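Local coordinates for protein transcriptional regulator, MarR family (Neisseria meningitidis serogroup B, PDB 3G3Z) that probably binds DNA as a transcription factor of the MarR family, in which a dimer carries paired winged helix-turn-helix domains, at the interface of chains A and B. Numbering follows the deposited sequence. Chains: chain A/B, Transcriptional regulator, MarR family.

The interface of chains A and B. Residues chain A 135-136, 139-140, 143; chain B 23, 109, 112-113.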
# COMPACT_ATOMS: atom_id res chain seq x y z
N VAL A 135 -6.99 8.24 -13.38
CA VAL A 135 -6.76 7.65 -14.71
C VAL A 135 -6.73 6.13 -14.63
O VAL A 135 -7.33 5.44 -15.47
CB VAL A 135 -5.42 8.13 -15.34
CG1 VAL A 135 -5.24 7.54 -16.71
CG2 VAL A 135 -5.37 9.64 -15.42
N MSE A 136 -6.05 5.62 -13.61
CA MSE A 136 -5.96 4.19 -13.39
C MSE A 136 -7.34 3.58 -13.19
O MSE A 136 -7.64 2.56 -13.81
CB MSE A 136 -5.08 3.86 -12.20
CG MSE A 136 -3.63 4.20 -12.39
SE MSE A 136 -2.64 4.08 -10.71
CE MSE A 136 -4.00 4.63 -9.46
N THR A 139 -9.28 3.66 -16.54
CA THR A 139 -8.72 2.75 -17.54
C THR A 139 -9.09 1.30 -17.23
O THR A 139 -9.43 0.53 -18.14
CB THR A 139 -7.18 2.90 -17.62
OG1 THR A 139 -6.86 4.27 -17.92
CG2 THR A 139 -6.59 2.01 -18.72
N ILE A 140 -9.01 0.93 -15.95
CA ILE A 140 -9.42 -0.39 -15.46
C ILE A 140 -10.92 -0.60 -15.73
O ILE A 140 -11.34 -1.70 -16.12
CB ILE A 140 -9.12 -0.55 -13.96
CG1 ILE A 140 -7.60 -0.56 -13.70
CG2 ILE A 140 -9.76 -1.82 -13.39
CD1 ILE A 140 -7.23 -0.31 -12.23
N ASN A 143 -11.29 -1.22 -19.44
CA ASN A 143 -10.75 -2.53 -19.82
C ASN A 143 -11.67 -3.70 -19.48
O ASN A 143 -11.42 -4.83 -19.89
CB ASN A 143 -9.36 -2.73 -19.23
CG ASN A 143 -8.36 -1.73 -19.76
OD1 ASN A 143 -8.69 -0.89 -20.60
ND2 ASN A 143 -7.12 -1.81 -19.28
N TRP B 23 -5.73 -3.46 -10.78
CA TRP B 23 -5.21 -3.65 -12.14
C TRP B 23 -4.51 -5.00 -12.28
O TRP B 23 -4.65 -5.68 -13.30
CB TRP B 23 -4.26 -2.53 -12.56
CG TRP B 23 -3.67 -2.84 -13.90
CD1 TRP B 23 -4.27 -2.63 -15.11
CD2 TRP B 23 -2.41 -3.47 -14.18
NE1 TRP B 23 -3.45 -3.06 -16.12
CE2 TRP B 23 -2.31 -3.59 -15.58
CE3 TRP B 23 -1.36 -3.93 -13.37
CZ2 TRP B 23 -1.18 -4.15 -16.21
CZ3 TRP B 23 -0.24 -4.50 -13.99
CH2 TRP B 23 -0.17 -4.60 -15.40
N PHE B 109 -1.09 -0.14 -20.17
CA PHE B 109 -1.65 0.54 -18.99
C PHE B 109 -0.77 1.71 -18.59
O PHE B 109 -1.27 2.79 -18.31
CB PHE B 109 -1.79 -0.45 -17.82
CG PHE B 109 -2.52 0.09 -16.61
CD1 PHE B 109 -3.87 0.46 -16.68
CD2 PHE B 109 -1.87 0.18 -15.37
CE1 PHE B 109 -4.56 0.95 -15.54
CE2 PHE B 109 -2.55 0.66 -14.23
CZ PHE B 109 -3.90 1.04 -14.32
N LYS B 112 -1.30 4.76 -21.21
CA LYS B 112 -2.56 5.47 -20.97
C LYS B 112 -2.46 6.28 -19.69
O LYS B 112 -2.85 7.44 -19.65
CB LYS B 112 -3.73 4.50 -20.84
CG LYS B 112 -3.86 3.50 -21.96
CD LYS B 112 -5.21 2.80 -21.89
CE LYS B 112 -5.11 1.33 -22.30
NZ LYS B 112 -4.42 0.50 -21.27
N VAL B 113 -1.89 5.66 -18.66
CA VAL B 113 -1.92 6.19 -17.31
C VAL B 113 -1.08 7.47 -17.15
O VAL B 113 -1.51 8.41 -16.48
CB VAL B 113 -1.56 5.09 -16.27
CG1 VAL B 113 -1.02 5.67 -14.97
CG2 VAL B 113 -2.78 4.20 -16.02
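B:Phe109 pushes its ring edge-on into the side of the chain A C-terminal helix 119-142, between A:Met136, A:Thr139 and A:Ile140. Its CG lies anti to the backbone N (chi1 -173°), which sends the ring out from helix 93-114 of chain B towards the other subunit. CB and CG carry the ring forward, away from helix 93-114. On one flank of the ring, CD1 meets the methyl CG2 of A:Thr139 at 3.7 Å, and beyond it CE1 touches both A:Thr139 CB and A:Ile140 CG1. CD2, on the other flank, lies over the B:Trp23 ring towards its rim, and CE2 approaches A:Met136 CG more loosely. The tip, CZ, lies 3.7 Å from CG of the selenomethionine A:Met136, with the backbone O of that residue in the ring plane at the edge. Both faces are held from within chain B: B:Val113 CG2 sits over the centre of one, and B:Trp23 CD1 over the centre of the other. This sandwich should restrict rotation of the ring and keep its edge pointed at chain A.

The two flanking residues also touch chain A themselves. A:Ile140 reaches B:Trp23 with CD1, 3.7 Å from CB, the two side chains crossing at about a right angle. B:Val113 sets CG2 against A:Met136 CG, while its CA takes A:Val135 CG1 at 3.6 Å.

Such helix packing is typical of the MarR dimer, and the two-fold repeats the patch with the chains exchanged. Towards the end of the helix, A:Thr139 splits its roles: OG1 turns back to hydrogen-bond A:Val135 O at 2.8 Å, from above the carbonyl plane, and CG2 faces chain B. There the aliphatic stretch of B:Lys112 bends at chi3 and chi4 over that methyl, its CD 3.6 Å from A:Thr139 CG2.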